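Local coordinates for protein glucose-6-phosphate isomerase (Chlamydia trachomatis D/UW-3/CX, PDB 6OTU) that catalyses the reversible isomerization of glucose-6-phosphate to fructose-6-phosphate, at residues A[471-474]-A[475-479]; A[478-481]-A[482-485]. All coordinates share one frame; numbering follows the deposited sequence.

Contact 1: residues A[471-474]-A[475-479]; sequences SLLA and FYEHK
Leu473 and Glu477 meet one turn apart in a buried part of helix 466-487, a helix of the phosphoglucose isomerase family domain (SIS clan). The carboxylate arm of Glu477 runs back across the leucine: OE2 lies 3.8 Å from Leu473 CG, and CG of Glu477 sits 3.4 Å from Leu473 O. With CG of Glu477 opposite the carbonyl carbon (chi1 -67°) and the chain extended beyond it, the side chain leans toward the preceding turn, while its OE1 forms a salt bridge with Arg112. Leu473, with CG anti to its amide nitrogen (chi1 180°), keeps its branch beside the carboxylate and also packs on Phe293 and His348.

The same i to i+4 spacing joins Ala474 to His478. The imidazole approaches the alanine carbonyl obliquely, CD2 of His478 3.3 Å from Ala474 O, and NE2 reaches past it to hydrogen-bond Asp301. On another side of the helix, Leu472 O lies at the ring edge of both Phe475 and Tyr476, 3.6 Å from Tyr476 CD2. These two rings also meet each other: Phe475 CD2 lies over one face of the Tyr476 ring, offset toward its rim, and Tyr476 CE2 is at the phenylalanine edge.

Beneath the side chains runs the regular i to i+4 ladder, and Leu473 O is gripped twice, by Glu477 N and more weakly by Tyr476 N. Farther out, Ser471 OG is hydrogen-bonded to Gly296 O, and Glu402 is hydrogen-bonded through OE1 to Tyr476 OH and forms a salt bridge through OE2 with Lys479 NZ. Glu477 itself stands about 10 Å, side chain to ligand, from bound glucose-6-phosphate. In the ladder the straightest bond is Glu477 N to Leu473 O, 3.0 Å long with an N-H...O angle of 170°.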
ATOM      1  N   SER A 471      -4.604  -6.516  20.671  1.00 32.50           N
ATOM      2  CA  SER A 471      -3.418  -7.349  20.824  1.00 32.44           C
ATOM      3  C   SER A 471      -2.530  -7.265  19.587  1.00 40.08           C
ATOM      4  O   SER A 471      -1.301  -7.182  19.704  1.00 31.45           O
ATOM      5  CB  SER A 471      -3.829  -8.796  21.110  1.00 33.13           C
ATOM      6  OG  SER A 471      -4.479  -8.890  22.371  1.00 37.50           O
ATOM      7  N   LEU A 472      -3.136  -7.282  18.394  1.00 31.47           N
ATOM      8  CA  LEU A 472      -2.365  -7.205  17.158  1.00 35.65           C
ATOM      9  C   LEU A 472      -1.627  -5.882  17.053  1.00 35.51           C
ATOM     10  O   LEU A 472      -0.468  -5.836  16.625  1.00 39.46           O
ATOM     11  CB  LEU A 472      -3.281  -7.379  15.949  1.00 39.49           C
ATOM     12  CG  LEU A 472      -3.371  -8.747  15.276  1.00 43.50           C
ATOM     13  CD1 LEU A 472      -4.473  -8.713  14.234  1.00 46.89           C
ATOM     14  CD2 LEU A 472      -2.042  -9.137  14.644  1.00 37.44           C
ATOM     15  N   LEU A 473      -2.295  -4.788  17.423  1.00 33.48           N
ATOM     16  CA  LEU A 473      -1.633  -3.492  17.432  1.00 31.92           C
ATOM     17  C   LEU A 473      -0.427  -3.514  18.358  1.00 38.51           C
ATOM     18  O   LEU A 473       0.690  -3.192  17.937  1.00 29.79           O
ATOM     19  CB  LEU A 473      -2.617  -2.401  17.844  1.00 34.80           C
ATOM     20  CG  LEU A 473      -2.067  -0.978  17.907  1.00 32.57           C
ATOM     21  CD1 LEU A 473      -1.834  -0.465  16.499  1.00 36.94           C
ATOM     22  CD2 LEU A 473      -3.049  -0.092  18.617  1.00 30.54           C
ATOM     23  N   ALA A 474      -0.627  -3.935  19.618  1.00 30.62           N
ATOM     24  CA  ALA A 474       0.474  -3.921  20.575  1.00 30.76           C
ATOM     25  C   ALA A 474       1.587  -4.871  20.143  1.00 31.92           C
ATOM     26  O   ALA A 474       2.773  -4.585  20.352  1.00 33.82           O
ATOM     27  CB  ALA A 474      -0.030  -4.288  21.986  1.00 33.57           C
ATOM     28  N   PHE A 475       1.213  -5.995  19.537  1.00 30.67           N
ATOM     29  CA  PHE A 475       2.181  -6.942  19.005  1.00 30.60           C
ATOM     30  C   PHE A 475       3.195  -6.266  18.097  1.00 40.86           C
ATOM     31  O   PHE A 475       4.404  -6.462  18.245  1.00 37.84           O
ATOM     32  CB  PHE A 475       1.440  -8.028  18.245  1.00 30.72           C
ATOM     33  CG  PHE A 475       2.327  -8.935  17.479  1.00 30.65           C
ATOM     34  CD1 PHE A 475       3.057  -9.920  18.129  1.00 36.11           C
ATOM     35  CD2 PHE A 475       2.401  -8.843  16.094  1.00 34.16           C
ATOM     36  CE1 PHE A 475       3.872 -10.796  17.410  1.00 35.54           C
ATOM     37  CE2 PHE A 475       3.211  -9.707  15.368  1.00 30.20           C
ATOM     38  CZ  PHE A 475       3.939 -10.692  16.022  1.00 38.67           C
ATOM     39  N   TYR A 476       2.711  -5.476  17.135  1.00 29.66           N
ATOM     40  CA  TYR A 476       3.609  -4.853  16.175  1.00 41.90           C
ATOM     41  C   TYR A 476       4.352  -3.682  16.801  1.00 39.23           C
ATOM     42  O   TYR A 476       5.526  -3.454  16.486  1.00 44.03           O
ATOM     43  CB  TYR A 476       2.830  -4.422  14.927  1.00 28.91           C
ATOM     44  CG  TYR A 476       2.778  -5.515  13.880  1.00 28.83           C
ATOM     45  CD1 TYR A 476       3.893  -5.789  13.098  1.00 28.64           C
ATOM     46  CD2 TYR A 476       1.633  -6.308  13.705  1.00 29.03           C
ATOM     47  CE1 TYR A 476       3.870  -6.800  12.152  1.00 31.23           C
ATOM     48  CE2 TYR A 476       1.603  -7.329  12.765  1.00 29.03           C
ATOM     49  CZ  TYR A 476       2.728  -7.567  11.985  1.00 33.46           C
ATOM     50  OH  TYR A 476       2.745  -8.557  11.021  1.00 32.62           O
ATOM     51  N   GLU A 477       3.696  -2.938  17.695  1.00 38.31           N
ATOM     52  CA  GLU A 477       4.402  -1.887  18.426  1.00 38.95           C
ATOM     53  C   GLU A 477       5.630  -2.457  19.123  1.00 36.94           C
ATOM     54  O   GLU A 477       6.722  -1.895  19.030  1.00 29.76           O
ATOM     55  CB  GLU A 477       3.472  -1.203  19.438  1.00 29.86           C
ATOM     56  CG  GLU A 477       2.351  -0.404  18.774  1.00 35.54           C
ATOM     57  CD  GLU A 477       1.461   0.331  19.761  1.00 42.61           C
ATOM     58  OE1 GLU A 477       1.553   0.066  20.990  1.00 43.71           O
ATOM     59  OE2 GLU A 477       0.677   1.198  19.304  1.00 42.22           O
ATOM     60  N   HIS A 478       5.483  -3.610  19.779  1.00 30.90           N
ATOM     61  CA  HIS A 478       6.618  -4.182  20.494  1.00 33.38           C
ATOM     62  C   HIS A 478       7.612  -4.879  19.570  1.00 35.93           C
ATOM     63  O   HIS A 478       8.821  -4.838  19.840  1.00 35.34           O
ATOM     64  CB  HIS A 478       6.108  -5.125  21.580  1.00 31.35           C
ATOM     65  CG  HIS A 478       5.335  -4.395  22.622  1.00 35.97           C
ATOM     66  ND1 HIS A 478       5.698  -3.134  23.039  1.00 36.81           N
ATOM     67  CD2 HIS A 478       4.193  -4.698  23.277  1.00 35.26           C
ATOM     68  CE1 HIS A 478       4.830  -2.706  23.937  1.00 34.36           C
ATOM     69  NE2 HIS A 478       3.909  -3.638  24.102  1.00 36.22           N
ATOM     70  N   LYS A 479       7.138  -5.505  18.487  1.00 33.72           N
ATOM     71  CA  LYS A 479       8.048  -6.011  17.464  1.00 37.99           C
ATOM     72  C   LYS A 479       9.031  -4.932  17.027  1.00 37.24           C
ATOM     73  O   LYS A 479      10.246  -5.152  17.012  1.00 31.57           O
ATOM     74  CB  LYS A 479       7.279  -6.525  16.243  1.00 29.56           C
ATOM     75  CG  LYS A 479       8.231  -6.875  15.105  1.00 29.41           C
ATOM     76  CD  LYS A 479       7.540  -7.113  13.787  1.00 36.85           C
ATOM     77  CE  LYS A 479       8.520  -7.718  12.797  1.00 41.27           C
ATOM     78  NZ  LYS A 479       7.990  -7.647  11.422  1.00 52.08           N
TER

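Contact 2: residues A[478-481]-A[482-485]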
ATOM      1  N   HIS A 478       5.483  -3.610  19.779  1.00 30.90           N
ATOM      2  CA  HIS A 478       6.618  -4.182  20.494  1.00 33.38           C
ATOM      3  C   HIS A 478       7.612  -4.879  19.570  1.00 35.93           C
ATOM      4  O   HIS A 478       8.821  -4.838  19.840  1.00 35.34           O
ATOM      5  CB  HIS A 478       6.108  -5.125  21.580  1.00 31.35           C
ATOM      6  CG  HIS A 478       5.335  -4.395  22.622  1.00 35.97           C
ATOM      7  ND1 HIS A 478       5.698  -3.134  23.039  1.00 36.81           N
ATOM      8  CD2 HIS A 478       4.193  -4.698  23.277  1.00 35.26           C
ATOM      9  CE1 HIS A 478       4.830  -2.706  23.937  1.00 34.36           C
ATOM     10  NE2 HIS A 478       3.909  -3.638  24.102  1.00 36.22           N
ATOM     11  N   LYS A 479       7.138  -5.505  18.487  1.00 33.72           N
ATOM     12  CA  LYS A 479       8.048  -6.011  17.464  1.00 37.99           C
ATOM     13  C   LYS A 479       9.031  -4.932  17.027  1.00 37.24           C
ATOM     14  O   LYS A 479      10.246  -5.152  17.012  1.00 31.57           O
ATOM     15  CB  LYS A 479       7.279  -6.525  16.243  1.00 29.56           C
ATOM     16  CG  LYS A 479       8.231  -6.875  15.105  1.00 29.41           C
ATOM     17  CD  LYS A 479       7.540  -7.113  13.787  1.00 36.85           C
ATOM     18  CE  LYS A 479       8.520  -7.718  12.797  1.00 41.27           C
ATOM     19  NZ  LYS A 479       7.990  -7.647  11.422  1.00 52.08           N
ATOM     20  N   PHE A 480       8.518  -3.758  16.662  1.00 36.99           N
ATOM     21  CA  PHE A 480       9.391  -2.706  16.150  1.00 35.70           C
ATOM     22  C   PHE A 480      10.289  -2.154  17.253  1.00 39.01           C
ATOM     23  O   PHE A 480      11.464  -1.851  17.011  1.00 35.94           O
ATOM     24  CB  PHE A 480       8.545  -1.606  15.509  1.00 29.00           C
ATOM     25  CG  PHE A 480       7.714  -2.095  14.346  1.00 30.02           C
ATOM     26  CD1 PHE A 480       8.270  -2.916  13.377  1.00 33.12           C
ATOM     27  CD2 PHE A 480       6.381  -1.742  14.223  1.00 33.60           C
ATOM     28  CE1 PHE A 480       7.503  -3.381  12.301  1.00 37.39           C
ATOM     29  CE2 PHE A 480       5.612  -2.201  13.146  1.00 35.78           C
ATOM     30  CZ  PHE A 480       6.171  -3.013  12.192  1.00 30.97           C
ATOM     31  N   ALA A 481       9.756  -2.043  18.476  1.00 29.89           N
ATOM     32  CA  ALA A 481      10.568  -1.624  19.616  1.00 31.17           C
ATOM     33  C   ALA A 481      11.707  -2.601  19.877  1.00 30.63           C
ATOM     34  O   ALA A 481      12.843  -2.190  20.141  1.00 33.43           O
ATOM     35  CB  ALA A 481       9.691  -1.482  20.868  1.00 32.34           C
ATOM     36  N   PHE A 482      11.416  -3.907  19.830  1.00 31.55           N
ATOM     37  CA  PHE A 482      12.466  -4.888  20.058  1.00 36.43           C
ATOM     38  C   PHE A 482      13.524  -4.798  18.961  1.00 38.66           C
ATOM     39  O   PHE A 482      14.724  -4.898  19.242  1.00 36.95           O
ATOM     40  CB  PHE A 482      11.878  -6.298  20.146  1.00 31.20           C
ATOM     41  CG  PHE A 482      11.359  -6.683  21.527  1.00 38.56           C
ATOM     42  CD1 PHE A 482      12.139  -6.508  22.661  1.00 36.89           C
ATOM     43  CD2 PHE A 482      10.093  -7.254  21.673  1.00 31.66           C
ATOM     44  CE1 PHE A 482      11.673  -6.873  23.920  1.00 32.64           C
ATOM     45  CE2 PHE A 482       9.620  -7.624  22.933  1.00 43.64           C
ATOM     46  CZ  PHE A 482      10.411  -7.436  24.054  1.00 42.32           C
ATOM     47  N   GLN A 483      13.104  -4.575  17.712  1.00 30.49           N
ATOM     48  CA  GLN A 483      14.090  -4.432  16.640  1.00 35.17           C
ATOM     49  C   GLN A 483      14.954  -3.189  16.859  1.00 36.29           C
ATOM     50  O   GLN A 483      16.181  -3.244  16.709  1.00 31.01           O
ATOM     51  CB  GLN A 483      13.398  -4.400  15.273  1.00 29.96           C
ATOM     52  CG  GLN A 483      12.619  -5.674  14.957  1.00 29.85           C
ATOM     53  CD  GLN A 483      12.187  -5.816  13.504  1.00 45.74           C
ATOM     54  OE1 GLN A 483      12.198  -6.925  12.954  1.00 44.28           O
ATOM     55  NE2 GLN A 483      11.794  -4.714  12.880  1.00 29.15           N
ATOM     56  N   GLY A 484      14.338  -2.070  17.242  1.00 30.54           N
ATOM     57  CA  GLY A 484      15.122  -0.887  17.563  1.00 30.86           C
ATOM     58  C   GLY A 484      16.076  -1.110  18.726  1.00 39.18           C
ATOM     59  O   GLY A 484      17.226  -0.660  18.686  1.00 36.47           O
ATOM     60  N   PHE A 485      15.609  -1.800  19.788  1.00 36.31           N
ATOM     61  CA  PHE A 485      16.471  -2.098  20.937  1.00 32.18           C
ATOM     62  C   PHE A 485      17.651  -2.958  20.524  1.00 35.24           C
ATOM     63  O   PHE A 485      18.766  -2.803  21.046  1.00 34.59           O
ATOM     64  CB  PHE A 485      15.688  -2.824  22.037  1.00 32.30           C
ATOM     65  CG  PHE A 485      14.615  -2.000  22.680  1.00 37.50           C
ATOM     66  CD1 PHE A 485      14.754  -0.632  22.807  1.00 33.08           C
ATOM     67  CD2 PHE A 485      13.469  -2.606  23.177  1.00 38.42           C
ATOM     68  CE1 PHE A 485      13.770   0.123  23.408  1.00 33.00           C
ATOM     69  CE2 PHE A 485      12.476  -1.856  23.776  1.00 35.13           C
ATOM     70  CZ  PHE A 485      12.626  -0.485  23.895  1.00 33.09           C
TER
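Ala481 and Phe485 make the apolar contact of this next stretch of the helix, with Ala481 CB 4.0 Å from Phe485 CE2. The ring is drawn back over the preceding turn, because CG of Phe485 stands opposite its own carbonyl carbon (chi1 -66°). One face thereby covers the alanine carbonyl, whose oxygen, Ala481 O, lies 3.0 Å above the ring plane and off-centre toward the rim. Phe482 treats the turn before it similarly, its CD2 3.3 Å from His478 O, though its ring approaches that oxygen obliquely.

Among the polar side chains, the aliphatic part of Lys479 crosses the extended Gln483, whose CG packs 3.2 Å from Lys479 O. The glutamine also runs side by side with Phe480, its terminal amide at the edge of the aromatic ring and the two planes 58° apart.

Backbone hydrogen bonds underlie all of this: Phe482, Gln483, Gly484 and Phe485 each donate N-H to the oxygen four residues back. Phe482 N is 2.8 Å from His478 O. The longest of the four puts Gln483 N 3.0 Å from Lys479 O. Phe480 O has a second partner, the side chain of Asn357, beyond the bond from Gly484 N.

Around the helix, helices 80-89 and 313-327 both pack on Phe482, through Leu80 and Met84 and through Leu315 and Ala318. Phe485 also packs on Leu80, and its carbonyl oxygen is hydrogen-bonded to Arg78 NH2. Helix 345-357, which carries Glu355, a residue of the glucose-6-phosphate pocket and probably the proton donor, meets Phe480 at Cys352 and Gln483 at Asn357.

In the fold
Followed from the N terminus, helix 466-487 first carries contact 1 and then, about 10 Å farther on between centres, contact 2. Neither closes a loop: in each the two segments follow directly on one another, so the links are local ones, three or four residues apart, within a single helix. The contacts do not cross; they overlap at His478 and Lys479, which end contact 1 and begin contact 2. Contact 1 faces helices 287-303, 313-327 and 345-357, and contact 2 keeps the last two while adding helix 80-89. Together they cover one continuous, buried stretch of the helix, which joins the surrounding helices to strand 401-406 and to the loop residues His108 and Thr109.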